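Long-range contact in beta-ketoacyl synthase (Pseudomonas aeruginosa, PDB 4CW4), which condenses acetyl-CoA with malonyl-ACP to give the beta-acetoacetyl-ACP primer that starts fatty acid synthesis: residues Met6-Tyr18 against Leu381-Phe393. Numbering follows the deposited sequence.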
# COMPACT_ATOMS: atom_id res chain seq x y z
N MET A 6 -20.80 2.59 23.83
CA MET A 6 -19.68 2.33 24.72
C MET A 6 -18.74 1.28 24.12
O MET A 6 -19.21 0.29 23.55
CB MET A 6 -20.24 1.86 26.05
CG MET A 6 -19.28 1.14 26.93
SD MET A 6 -20.01 0.83 28.54
CE MET A 6 -21.00 -0.61 28.18
N SER A 7 -17.43 1.47 24.26
CA SER A 7 -16.45 0.69 23.50
C SER A 7 -15.15 0.36 24.24
O SER A 7 -14.74 1.03 25.19
CB SER A 7 -16.08 1.42 22.20
OG SER A 7 -17.20 1.52 21.34
N ARG A 8 -14.48 -0.69 23.77
CA ARG A 8 -13.15 -1.03 24.22
C ARG A 8 -12.17 0.09 23.93
O ARG A 8 -12.21 0.68 22.85
CB ARG A 8 -12.70 -2.33 23.53
CG ARG A 8 -13.39 -3.56 24.11
CD ARG A 8 -13.09 -4.81 23.33
NE ARG A 8 -13.80 -5.98 23.85
CZ ARG A 8 -13.96 -7.12 23.19
NH1 ARG A 8 -13.52 -7.24 21.94
NH2 ARG A 8 -14.58 -8.13 23.77
N LEU A 9 -11.29 0.34 24.89
CA LEU A 9 -10.23 1.36 24.78
C LEU A 9 -8.93 0.72 24.31
O LEU A 9 -8.48 -0.23 24.92
CB LEU A 9 -9.97 2.01 26.14
CG LEU A 9 -8.87 3.08 26.20
CD1 LEU A 9 -9.28 4.33 25.43
CD2 LEU A 9 -8.51 3.45 27.64
N PRO A 10 -8.33 1.23 23.22
CA PRO A 10 -7.03 0.68 22.81
C PRO A 10 -5.89 1.14 23.71
O PRO A 10 -5.60 2.35 23.80
CB PRO A 10 -6.85 1.26 21.39
CG PRO A 10 -8.24 1.63 20.94
CD PRO A 10 -8.87 2.14 22.19
N VAL A 11 -5.24 0.20 24.38
CA VAL A 11 -4.10 0.54 25.23
C VAL A 11 -2.83 -0.03 24.62
O VAL A 11 -2.83 -1.11 24.02
CB VAL A 11 -4.30 0.10 26.69
CG1 VAL A 11 -5.48 0.81 27.30
CG2 VAL A 11 -4.47 -1.38 26.83
N ILE A 12 -1.74 0.72 24.78
CA ILE A 12 -0.43 0.34 24.28
C ILE A 12 0.26 -0.52 25.33
O ILE A 12 0.60 -0.01 26.40
CB ILE A 12 0.45 1.56 23.95
CG1 ILE A 12 -0.24 2.49 22.94
CG2 ILE A 12 1.82 1.09 23.44
CD1 ILE A 12 0.42 3.84 22.83
N VAL A 13 0.42 -1.81 25.05
CA VAL A 13 0.97 -2.75 26.02
C VAL A 13 2.42 -3.14 25.72
O VAL A 13 3.07 -3.82 26.52
CB VAL A 13 0.10 -4.03 26.17
CG1 VAL A 13 -1.34 -3.65 26.51
CG2 VAL A 13 0.16 -4.89 24.91
N GLY A 14 2.94 -2.68 24.58
CA GLY A 14 4.32 -2.95 24.21
C GLY A 14 4.70 -2.07 23.05
O GLY A 14 3.83 -1.55 22.36
N PHE A 15 6.00 -1.90 22.83
CA PHE A 15 6.50 -1.13 21.70
C PHE A 15 7.96 -1.43 21.49
O PHE A 15 8.68 -1.74 22.45
CB PHE A 15 6.25 0.38 21.90
CG PHE A 15 6.98 0.98 23.07
CD1 PHE A 15 6.43 0.97 24.33
CD2 PHE A 15 8.22 1.58 22.90
CE1 PHE A 15 7.12 1.52 25.39
CE2 PHE A 15 8.91 2.14 23.94
CZ PHE A 15 8.36 2.09 25.20
N GLY A 16 8.40 -1.39 20.24
CA GLY A 16 9.79 -1.67 19.97
C GLY A 16 10.14 -1.36 18.55
O GLY A 16 9.26 -1.04 17.75
N GLY A 17 11.42 -1.49 18.23
CA GLY A 17 11.88 -1.19 16.88
C GLY A 17 13.25 -0.55 16.89
O GLY A 17 13.91 -0.50 17.93
N TYR A 18 13.65 -0.04 15.73
CA TYR A 18 15.00 0.49 15.50
C TYR A 18 14.96 1.65 14.53
O TYR A 18 14.33 1.58 13.46
CB TYR A 18 15.93 -0.60 14.96
CG TYR A 18 16.11 -1.71 15.96
CD1 TYR A 18 17.07 -1.63 16.97
CD2 TYR A 18 15.29 -2.84 15.93
CE1 TYR A 18 17.22 -2.62 17.91
CE2 TYR A 18 15.42 -3.82 16.89
CZ TYR A 18 16.39 -3.71 17.87
OH TYR A 18 16.55 -4.69 18.83
N LEU A 381 -4.75 -9.86 31.57
CA LEU A 381 -3.41 -10.43 31.41
C LEU A 381 -2.36 -9.74 32.24
O LEU A 381 -1.22 -10.19 32.28
CB LEU A 381 -2.96 -10.37 29.95
CG LEU A 381 -3.81 -11.13 28.94
CD1 LEU A 381 -3.18 -11.02 27.56
CD2 LEU A 381 -3.98 -12.58 29.35
N GLY A 382 -2.72 -8.64 32.90
CA GLY A 382 -1.72 -7.87 33.62
C GLY A 382 -0.75 -7.15 32.67
O GLY A 382 0.41 -6.89 33.03
N ALA A 383 -1.20 -6.83 31.46
CA ALA A 383 -0.37 -6.12 30.49
C ALA A 383 -0.09 -4.71 30.98
O ALA A 383 -0.96 -4.04 31.55
CB ALA A 383 -1.08 -6.04 29.15
N ASP A 384 1.14 -4.26 30.77
CA ASP A 384 1.49 -2.91 31.14
C ASP A 384 0.79 -1.93 30.21
O ASP A 384 0.32 -2.28 29.13
CB ASP A 384 3.02 -2.72 31.08
CG ASP A 384 3.55 -1.67 32.06
OD1 ASP A 384 2.76 -0.89 32.63
OD2 ASP A 384 4.77 -1.64 32.26
N ILE A 385 0.73 -0.68 30.64
CA ILE A 385 0.12 0.38 29.86
C ILE A 385 1.11 1.51 29.68
O ILE A 385 1.52 2.15 30.64
CB ILE A 385 -1.19 0.87 30.50
CG1 ILE A 385 -2.25 -0.25 30.43
CG2 ILE A 385 -1.72 2.12 29.79
CD1 ILE A 385 -3.49 -0.00 31.27
N HIS A 386 1.51 1.72 28.43
CA HIS A 386 2.46 2.77 28.07
C HIS A 386 1.76 4.01 27.54
O HIS A 386 2.39 5.04 27.31
CB HIS A 386 3.48 2.22 27.08
CG HIS A 386 4.20 1.01 27.59
ND1 HIS A 386 5.19 1.10 28.54
CD2 HIS A 386 4.05 -0.31 27.31
CE1 HIS A 386 5.63 -0.11 28.83
NE2 HIS A 386 4.96 -0.99 28.10
N GLY A 387 0.45 3.89 27.36
CA GLY A 387 -0.38 4.96 26.84
C GLY A 387 -1.67 4.35 26.30
O GLY A 387 -1.84 3.13 26.32
N ALA A 388 -2.55 5.19 25.78
CA ALA A 388 -3.76 4.74 25.08
C ALA A 388 -3.95 5.59 23.84
O ALA A 388 -3.53 6.74 23.79
CB ALA A 388 -4.98 4.84 25.98
N VAL A 389 -4.54 5.02 22.81
CA VAL A 389 -4.79 5.76 21.60
C VAL A 389 -6.29 5.78 21.32
O VAL A 389 -6.91 4.74 21.22
CB VAL A 389 -4.03 5.17 20.41
CG1 VAL A 389 -4.35 5.96 19.19
CG2 VAL A 389 -2.54 5.22 20.65
N THR A 390 -6.86 6.98 21.22
CA THR A 390 -8.31 7.14 21.18
C THR A 390 -8.85 7.50 19.80
O THR A 390 -10.00 7.21 19.51
CB THR A 390 -8.78 8.18 22.20
OG1 THR A 390 -7.98 9.35 22.10
CG2 THR A 390 -8.68 7.64 23.62
N ASP A 391 -8.05 8.12 18.95
CA ASP A 391 -8.52 8.53 17.65
C ASP A 391 -7.36 8.84 16.75
O ASP A 391 -6.30 9.31 17.20
CB ASP A 391 -9.36 9.81 17.73
CG ASP A 391 -10.86 9.55 17.96
OD1 ASP A 391 -11.51 8.81 17.17
OD2 ASP A 391 -11.37 10.11 18.94
N VAL A 392 -7.60 8.62 15.46
CA VAL A 392 -6.81 9.19 14.39
C VAL A 392 -7.78 9.76 13.37
O VAL A 392 -8.72 9.09 12.95
CB VAL A 392 -5.93 8.13 13.69
CG1 VAL A 392 -5.27 8.69 12.41
CG2 VAL A 392 -4.85 7.61 14.66
N PHE A 393 -7.53 11.00 12.99
CA PHE A 393 -8.32 11.65 11.95
C PHE A 393 -7.48 11.89 10.72
O PHE A 393 -6.32 12.32 10.79
CB PHE A 393 -8.90 12.95 12.49
CG PHE A 393 -9.86 12.72 13.63
CD1 PHE A 393 -11.10 12.13 13.41
CD2 PHE A 393 -9.50 13.04 14.92
CE1 PHE A 393 -11.95 11.88 14.48
CE2 PHE A 393 -10.35 12.80 15.98
CZ PHE A 393 -11.58 12.23 15.76
O HOH W 1 2.55 -5.50 28.66
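The carbonyl oxygen of Ile12 takes two donors from consecutive residues: His386 N reaches it at 2.8 Å, almost straight, and the CA-H of Ile385 adds a weaker CA-H...O contact. Going the other way, Ile12 N gives its hydrogen to Gly387 O at 2.9 Å, and further along Val389 N reaches Pro10 O at 3.0 Å. Strands 10-18 and 387-393 thus run antiparallel, 145° between their directions, with Val11 and Ala388 as a non-hydrogen-bonded pair. Past the Ile12-His386 bond, residues 383-386 are loop, and one water links the backbones, donating to Val13 O and accepting from Asp384 N, while Val13 CA-H leans on Asp384 O. Val13 and Gly14 both face Val371 on the other flank, a classic beta bulge.

The rings of Phe15 and His386 form a T-shaped pair. Phe15 brings its CE1 edge over one face of the imidazole, 3.7 Å from His386 CG, with the planes at 84°. The phenyl ring gets there because its CG sits between the backbone N and the carbonyl carbon (chi1 63°). His386 CD2 lies 3.6 Å from Val13 C, which is in the imidazole plane. On the Ile12 side of the sheet, Ile12 CD1 meets Val389 CG2, and Leu372 and helix 288-301 continue the packing. Val13 CG1 presses on Ala383 CB at 3.6 Å. Asp384 OD1 accepts from Ile385 N and also makes a salt bridge with Arg579.

This contact joins the N-terminal strand to the strand that opens the C-terminal half of the ketosynthase fold. Backbone bonds set its alignment, one water takes over where they stop, and otherwise buried apolar side chains and the ring pair fill the interface. Gly387 N and Val389 O are buried without a partner, Val389 O against the Pro10 ring carbons, probably at some energetic cost.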